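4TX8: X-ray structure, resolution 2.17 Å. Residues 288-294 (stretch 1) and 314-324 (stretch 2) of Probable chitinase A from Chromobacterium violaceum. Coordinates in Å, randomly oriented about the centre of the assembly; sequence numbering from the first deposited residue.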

# COMPACT_ATOMS: atom_id res chain seq x y z
N VAL A 288 -6.56 -2.75 8.72
CA VAL A 288 -7.00 -1.82 7.68
C VAL A 288 -7.04 -2.49 6.31
O VAL A 288 -6.15 -3.27 5.96
CB VAL A 288 -6.08 -0.56 7.61
CG1 VAL A 288 -4.63 -0.94 7.36
CG2 VAL A 288 -6.58 0.41 6.54
N ILE A 289 -8.09 -2.23 5.55
CA ILE A 289 -8.08 -2.61 4.15
C ILE A 289 -7.96 -1.35 3.31
O ILE A 289 -8.72 -0.40 3.48
CB ILE A 289 -9.34 -3.41 3.74
CG1 ILE A 289 -9.32 -3.65 2.22
CG2 ILE A 289 -10.62 -2.69 4.16
CD1 ILE A 289 -10.43 -4.56 1.73
N HIS A 290 -6.96 -1.33 2.43
CA HIS A 290 -6.80 -0.22 1.51
C HIS A 290 -6.84 -0.75 0.08
O HIS A 290 -5.83 -1.19 -0.47
CB HIS A 290 -5.50 0.55 1.78
CG HIS A 290 -4.39 -0.31 2.30
ND1 HIS A 290 -3.90 -1.40 1.62
CD2 HIS A 290 -3.66 -0.22 3.44
CE1 HIS A 290 -2.91 -1.95 2.31
NE2 HIS A 290 -2.75 -1.25 3.42
N VAL A 291 -8.03 -0.72 -0.49
CA VAL A 291 -8.26 -1.19 -1.85
C VAL A 291 -7.43 -0.37 -2.83
O VAL A 291 -7.25 0.83 -2.67
CB VAL A 291 -9.76 -1.13 -2.21
CG1 VAL A 291 -9.99 -1.14 -3.71
CG2 VAL A 291 -10.50 -2.28 -1.55
N GLN A 292 -6.88 -1.05 -3.84
CA GLN A 292 -6.12 -0.38 -4.88
C GLN A 292 -7.08 0.21 -5.91
O GLN A 292 -7.71 -0.51 -6.68
CB GLN A 292 -5.13 -1.35 -5.53
CG GLN A 292 -4.07 -1.87 -4.54
CD GLN A 292 -3.29 -3.07 -5.06
OE1 GLN A 292 -3.57 -3.59 -6.14
NE2 GLN A 292 -2.31 -3.51 -4.29
N TYR A 293 -7.20 1.53 -5.91
CA TYR A 293 -8.06 2.20 -6.87
C TYR A 293 -7.25 2.65 -8.08
O TYR A 293 -7.31 3.81 -8.50
CB TYR A 293 -8.77 3.39 -6.22
CG TYR A 293 -9.67 2.97 -5.08
CD1 TYR A 293 -10.94 2.47 -5.33
CD2 TYR A 293 -9.25 3.05 -3.76
CE1 TYR A 293 -11.77 2.07 -4.30
CE2 TYR A 293 -10.07 2.66 -2.73
CZ TYR A 293 -11.33 2.17 -3.00
OH TYR A 293 -12.14 1.78 -1.96
N TYR A 294 -6.48 1.72 -8.64
CA TYR A 294 -5.72 2.00 -9.86
C TYR A 294 -5.58 0.76 -10.72
O TYR A 294 -5.79 -0.36 -10.26
CB TYR A 294 -4.34 2.59 -9.53
CG TYR A 294 -3.57 1.92 -8.40
CD1 TYR A 294 -3.81 2.27 -7.08
CD2 TYR A 294 -2.58 0.98 -8.66
CE1 TYR A 294 -3.11 1.69 -6.04
CE2 TYR A 294 -1.87 0.39 -7.63
CZ TYR A 294 -2.14 0.75 -6.32
OH TYR A 294 -1.45 0.18 -5.28
N ASP A 314 -14.22 11.40 -5.98
CA ASP A 314 -15.49 10.70 -5.86
C ASP A 314 -15.30 9.18 -5.80
O ASP A 314 -15.93 8.50 -4.97
CB ASP A 314 -16.42 11.06 -7.02
CG ASP A 314 -17.21 12.34 -6.78
OD1 ASP A 314 -17.32 12.79 -5.61
OD2 ASP A 314 -17.75 12.88 -7.77
N MET A 315 -14.44 8.65 -6.67
CA MET A 315 -14.19 7.21 -6.68
C MET A 315 -13.56 6.76 -5.38
O MET A 315 -13.90 5.71 -4.84
CB MET A 315 -13.30 6.83 -7.87
CG MET A 315 -12.91 5.36 -7.94
SD MET A 315 -12.14 4.85 -9.47
CE MET A 315 -11.69 3.17 -9.11
N LEU A 316 -12.63 7.56 -4.87
CA LEU A 316 -11.99 7.25 -3.60
C LEU A 316 -13.01 7.30 -2.47
O LEU A 316 -13.05 6.41 -1.61
CB LEU A 316 -10.85 8.22 -3.32
CG LEU A 316 -9.74 8.28 -4.37
CD1 LEU A 316 -8.66 9.26 -3.93
CD2 LEU A 316 -9.15 6.90 -4.62
N VAL A 317 -13.85 8.33 -2.47
CA VAL A 317 -14.88 8.47 -1.45
C VAL A 317 -15.92 7.36 -1.60
O VAL A 317 -16.32 6.73 -0.61
CB VAL A 317 -15.58 9.84 -1.54
CG1 VAL A 317 -16.73 9.93 -0.54
CG2 VAL A 317 -14.57 10.96 -1.28
N GLY A 318 -16.33 7.10 -2.84
CA GLY A 318 -17.32 6.08 -3.13
C GLY A 318 -16.87 4.68 -2.76
O GLY A 318 -17.62 3.92 -2.14
N GLY A 319 -15.65 4.32 -3.15
CA GLY A 319 -15.09 3.03 -2.81
C GLY A 319 -15.03 2.84 -1.31
O GLY A 319 -15.34 1.76 -0.79
N SER A 320 -14.65 3.89 -0.60
CA SER A 320 -14.55 3.84 0.85
C SER A 320 -15.93 3.74 1.51
O SER A 320 -16.09 3.03 2.49
CB SER A 320 -13.79 5.06 1.36
OG SER A 320 -12.49 5.12 0.79
N LYS A 321 -16.91 4.45 0.96
CA LYS A 321 -18.28 4.38 1.47
C LYS A 321 -18.82 2.96 1.38
O LYS A 321 -19.43 2.47 2.33
CB LYS A 321 -19.21 5.33 0.71
CG LYS A 321 -19.16 6.76 1.20
CD LYS A 321 -20.12 7.63 0.41
CE LYS A 321 -21.56 7.17 0.58
NZ LYS A 321 -22.50 8.03 -0.17
N MET A 322 -18.60 2.30 0.25
CA MET A 322 -19.10 0.94 0.05
C MET A 322 -18.56 -0.01 1.12
O MET A 322 -19.29 -0.86 1.63
CB MET A 322 -18.73 0.43 -1.34
CG MET A 322 -19.47 1.14 -2.46
SD MET A 322 -19.09 0.49 -4.09
CE MET A 322 -19.72 -1.18 -3.95
N LEU A 323 -17.29 0.16 1.49
CA LEU A 323 -16.67 -0.70 2.49
C LEU A 323 -17.18 -0.40 3.90
O LEU A 323 -17.23 -1.28 4.75
CB LEU A 323 -15.15 -0.56 2.44
CG LEU A 323 -14.48 -1.30 1.29
CD1 LEU A 323 -13.02 -0.89 1.15
CD2 LEU A 323 -14.59 -2.80 1.50
N ILE A 324 -17.59 0.85 4.13
CA ILE A 324 -18.06 1.24 5.46
C ILE A 324 -19.56 1.03 5.63
O ILE A 324 -19.99 0.51 6.66
CB ILE A 324 -17.71 2.72 5.75
CG1 ILE A 324 -16.19 2.91 5.71
CG2 ILE A 324 -18.25 3.14 7.11
CD1 ILE A 324 -15.74 4.35 5.84
O HOH W 1 -11.34 2.65 0.32

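The contact joins a helix, residues 314-324, to a strand and the loop that follows it, and it is built mainly from apolar packing, with a tyrosine against the helix backbone and one bridging water. No direct hydrogen bond crosses between the two stretches, which together bury 341 Å² of surface. Tyr 293 contributes most on its side, with 126 Å² covered, and the helix is best followed by its contacts with this residue.

Asp 314, the first residue of the stretch, in a helix already under way, lies out of reach. Met 315 makes the first contact. Its CA-to-CB bond points sideways, but the side chain is fully extended, with all three chi angles t, and this carries its terminal methyl toward Tyr 293. Met 315 CE thus lies 3.9 Å from Tyr 293 CD1, at the edge of the ring and near its plane. Leu 316 also starts sideways and also reaches inward at its end: Leu 316 CD2 packs 3.9 Å from Tyr 293 CB, at the root of the same side chain. Here the backbones approach most closely among the registered pairs, with 7.2 Å between the CA atoms of Tyr 293 and Leu 316. Val 317 points away and takes no part.

Two glycines follow, of which only Gly 319 touches the other stretch. At Gly 319 a CB would point toward the other stretch, and its absence leaves the space that the tyrosine ring occupies: a CB in ideal position would fall 2.3 Å from Tyr 293 CE1, a clear clash. The ring can therefore lie close against the helix backbone, with Tyr 293 OH 3.1 Å from Gly 319 C. The nearby carbonyl does not serve as a hydrogen-bond partner, since Tyr 293 OH and Gly 319 O are 3.4 Å apart at a poor angle.

Ser 320 supplies the polar element of the contact, though indirectly. The side chains are too far apart for a direct bond, with 4.3 Å between Ser 320 OG and Tyr 293 OH, and a water bridges them. The oxygen of water 1 is hydrogen-bonded to Tyr 293 OH at 2.6 Å and donates to Ser 320 OG at 2.8 Å. The serine hydroxyl in turn donates to the backbone one turn earlier, from Ser 320 OG to Leu 316 O at 2.8 Å, so its proton is directed into the helix while its oxygen accepts from the water.

Lys 321 points away from the other stretch. Met 322 points toward it, yet its side chain comes no nearer than 6.8 Å and makes no contact. Leu 323, one turn beyond Gly 319, restores the apolar packing and has the largest covered area on the helix, 64 Å². Its CD1 methyl serves several neighbours: Leu 323 CD1 lies 3.9 Å from Val 291 CG2, 4.2 Å from Ile 289 CG2 and 4.2 Å from Tyr 293 OH. Ile 289 and Val 291 both point toward the helix, whereas the intervening His 290 points away, the alternation expected of an extended chain. Ile 324 is again out of reach.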